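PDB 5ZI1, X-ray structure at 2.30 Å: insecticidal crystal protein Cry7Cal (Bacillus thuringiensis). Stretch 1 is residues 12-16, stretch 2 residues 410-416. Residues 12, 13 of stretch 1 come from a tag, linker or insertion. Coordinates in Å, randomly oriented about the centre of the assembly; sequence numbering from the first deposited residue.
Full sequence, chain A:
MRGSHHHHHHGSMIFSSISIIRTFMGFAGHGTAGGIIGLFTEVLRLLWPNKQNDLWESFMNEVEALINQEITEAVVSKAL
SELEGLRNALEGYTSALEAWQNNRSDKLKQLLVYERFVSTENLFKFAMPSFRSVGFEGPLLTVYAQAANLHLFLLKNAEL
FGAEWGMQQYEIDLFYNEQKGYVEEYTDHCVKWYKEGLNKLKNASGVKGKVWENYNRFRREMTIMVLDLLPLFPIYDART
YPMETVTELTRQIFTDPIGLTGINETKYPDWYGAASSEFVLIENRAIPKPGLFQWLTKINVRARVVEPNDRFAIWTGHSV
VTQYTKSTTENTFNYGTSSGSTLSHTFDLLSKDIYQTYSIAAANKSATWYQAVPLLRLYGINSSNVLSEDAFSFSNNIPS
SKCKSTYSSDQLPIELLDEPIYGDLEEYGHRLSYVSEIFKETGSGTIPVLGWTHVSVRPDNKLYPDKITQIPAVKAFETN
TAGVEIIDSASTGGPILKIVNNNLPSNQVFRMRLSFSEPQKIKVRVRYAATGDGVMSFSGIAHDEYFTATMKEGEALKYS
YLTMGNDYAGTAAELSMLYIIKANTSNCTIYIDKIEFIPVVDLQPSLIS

Stretch 1 12-16: SMIFS
Stretch 2, residues 410-416: DQLPIEL

Two segments of one chain, at least 397 residues apart in sequence where they touch, meet in a small contact that buries 264 Å² summed over both sides. Stretch 1 enters a helix: Met-13, Ile-14, Phe-15 and Ser-16 have phi/psi of -79/-38, -61/-37, -77/-33 and -59/-41, the helix continues beyond Ser-16, and Ser-16 N donates to Ser-12 O at 3.2 Å. Ser-12 itself has psi 143°; it and Met-13 derive from an expression tag. Stretch 2 has no regular helix or strand. The register is set by Phe-15 and Pro-413, whose CA atoms lie 6.0 Å apart. No hydrogen bond crosses between the stretches, so the evidence for association is the packing of side chains.

Walking along stretch 2, Asp-410 (phi/psi -85/-19, chi1 -82°, chi2 -58°) lies out of reach of stretch 1. Gln-411 follows at -101/-32 with CA-to-CB pointing away (chi1 m, chi2 t, chi3 57°), and its OE1 is hydrogen-bonded elsewhere in the structure. Because the side chain stays beyond contact distance of stretch 1, the contact is made by the backbone: Gln-411 O lies 3.8 Å from Ile-14 CG2, a van der Waals approach of a carbonyl to a methyl group, which has no polar hydrogen to offer.

Leu-412 (phi/psi -125/87, chi1 m, chi2 t) also directs CA-to-CB away, although the end of its side chain comes nearer; it is buried, yet its nearest side-chain approach is Leu-412 CD2 to Ile-14 CG2 at 5.5 Å, beyond contact. The backbone then extends into Pro-413 at -69/152, with C-gamma endo pucker, and this residue is the centre of the contact. Its CA-to-CB bond points toward the helix, and the ring touches three residues. Pro-413 CD meets Ile-14 CG2 at 3.5 Å, with Ile-14 in the m, m rotamer (chi1 -74°, chi2 -65°) and its CA-to-CB bond toward stretch 2. Pro-413 CG approaches Phe-15 CB, also at 3.5 Å, and sits near the plane of the phenyl ring at its edge, so the proline is not stacked on the aromatic face. Both are apolar pairings, in which close fit excludes solvent from carbon surfaces. A looser contact joins Pro-413 CG to Ser-12 OG at 4.3 Å; the serine is t (chi1 172°).

Ile-414 (phi/psi -123/173, chi1 p, chi2 t) turns CA-to-CB away and contacts stretch 1 through its backbone, its C atom lying 4.2 Å from Phe-15 CE1. Phe-15 has chi1 -171° (t) and chi2 79°, a conformation that carries its ring along stretch 2 past Pro-413.

Glu-415, at -160/82, brings CA-to-CB back toward stretch 1. With chi1 and chi2 both t and chi3 -67°, its carboxylate reaches the ring, Glu-415 OE1 lying 3.5 Å from Phe-15 CE2 in an oblique approach. This is a polar oxygen against an aromatic carbon, without a conventional donor. Leu-416 (-81/147, chi1 -44°, chi2 173°) carries the chain out of reach.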

# COMPACT_ATOMS: atom_id res chain seq x y z
N SER A 12 -13.98 12.93 -5.11
CA SER A 12 -13.52 11.66 -5.65
C SER A 12 -13.52 10.58 -4.56
O SER A 12 -13.20 10.84 -3.39
CB SER A 12 -12.13 11.80 -6.27
OG SER A 12 -11.57 10.54 -6.65
N MET A 13 -13.88 9.36 -4.96
CA MET A 13 -13.92 8.26 -4.00
C MET A 13 -12.52 7.70 -3.74
O MET A 13 -12.20 7.34 -2.60
CB MET A 13 -14.85 7.16 -4.50
CG MET A 13 -14.81 5.95 -3.63
SD MET A 13 -14.72 4.44 -4.59
CE MET A 13 -13.26 4.66 -5.57
N ILE A 14 -11.69 7.63 -4.78
CA ILE A 14 -10.31 7.18 -4.59
C ILE A 14 -9.57 8.12 -3.64
O ILE A 14 -8.76 7.68 -2.81
CB ILE A 14 -9.61 7.05 -5.95
CG1 ILE A 14 -10.13 5.82 -6.69
CG2 ILE A 14 -8.10 7.01 -5.81
CD1 ILE A 14 -9.80 4.52 -6.00
N PHE A 15 -9.85 9.42 -3.73
CA PHE A 15 -9.14 10.37 -2.89
C PHE A 15 -9.66 10.34 -1.47
O PHE A 15 -8.90 10.59 -0.53
CB PHE A 15 -9.24 11.79 -3.44
CG PHE A 15 -8.34 12.77 -2.73
CD1 PHE A 15 -6.98 12.82 -3.02
CD2 PHE A 15 -8.85 13.62 -1.76
CE1 PHE A 15 -6.14 13.71 -2.36
CE2 PHE A 15 -8.01 14.52 -1.09
CZ PHE A 15 -6.65 14.56 -1.39
N SER A 16 -10.96 10.09 -1.30
CA SER A 16 -11.49 9.82 0.03
C SER A 16 -10.80 8.62 0.65
O SER A 16 -10.48 8.63 1.84
CB SER A 16 -12.99 9.59 -0.04
OG SER A 16 -13.69 10.82 0.04
N ASP A 410 -5.60 11.60 -12.52
CA ASP A 410 -6.98 11.16 -12.68
C ASP A 410 -7.21 9.74 -12.20
O ASP A 410 -8.36 9.36 -11.99
CB ASP A 410 -7.40 11.30 -14.14
CG ASP A 410 -7.81 12.71 -14.48
OD1 ASP A 410 -8.74 13.23 -13.82
OD2 ASP A 410 -7.16 13.32 -15.36
N GLN A 411 -6.15 8.94 -12.05
CA GLN A 411 -6.24 7.65 -11.38
C GLN A 411 -5.73 7.72 -9.95
O GLN A 411 -6.25 7.01 -9.08
CB GLN A 411 -5.46 6.59 -12.15
CG GLN A 411 -6.06 6.24 -13.50
CD GLN A 411 -5.07 5.59 -14.44
OE1 GLN A 411 -4.48 4.54 -14.13
NE2 GLN A 411 -4.86 6.20 -15.62
N LEU A 412 -4.74 8.57 -9.69
CA LEU A 412 -4.14 8.77 -8.37
C LEU A 412 -4.22 10.25 -8.04
O LEU A 412 -3.28 11.01 -8.30
CB LEU A 412 -2.69 8.28 -8.34
CG LEU A 412 -2.41 6.80 -8.59
CD1 LEU A 412 -0.93 6.61 -8.76
CD2 LEU A 412 -2.96 5.90 -7.44
N PRO A 413 -5.33 10.69 -7.46
CA PRO A 413 -5.57 12.13 -7.33
C PRO A 413 -4.63 12.81 -6.35
O PRO A 413 -4.10 12.21 -5.41
CB PRO A 413 -7.02 12.21 -6.85
CG PRO A 413 -7.29 10.88 -6.25
CD PRO A 413 -6.50 9.90 -7.06
N ILE A 414 -4.40 14.09 -6.61
CA ILE A 414 -3.61 14.95 -5.75
C ILE A 414 -4.49 16.13 -5.35
O ILE A 414 -5.60 16.31 -5.85
CB ILE A 414 -2.32 15.43 -6.42
CG1 ILE A 414 -2.66 16.34 -7.61
CG2 ILE A 414 -1.48 14.24 -6.84
CD1 ILE A 414 -1.47 16.75 -8.39
N GLU A 415 -3.97 16.94 -4.44
CA GLU A 415 -4.66 18.15 -4.03
C GLU A 415 -3.62 19.06 -3.41
O GLU A 415 -3.43 19.09 -2.19
CB GLU A 415 -5.79 17.82 -3.06
CG GLU A 415 -6.65 19.01 -2.69
CD GLU A 415 -7.74 18.63 -1.70
OE1 GLU A 415 -8.66 17.85 -2.08
OE2 GLU A 415 -7.68 19.09 -0.54
N LEU A 416 -2.90 19.78 -4.27
CA LEU A 416 -1.77 20.56 -3.79
C LEU A 416 -2.22 21.88 -3.21
O LEU A 416 -3.22 22.47 -3.61
CB LEU A 416 -0.76 20.81 -4.91
CG LEU A 416 -0.43 19.62 -5.80
CD1 LEU A 416 0.46 20.08 -6.95
CD2 LEU A 416 0.25 18.54 -4.95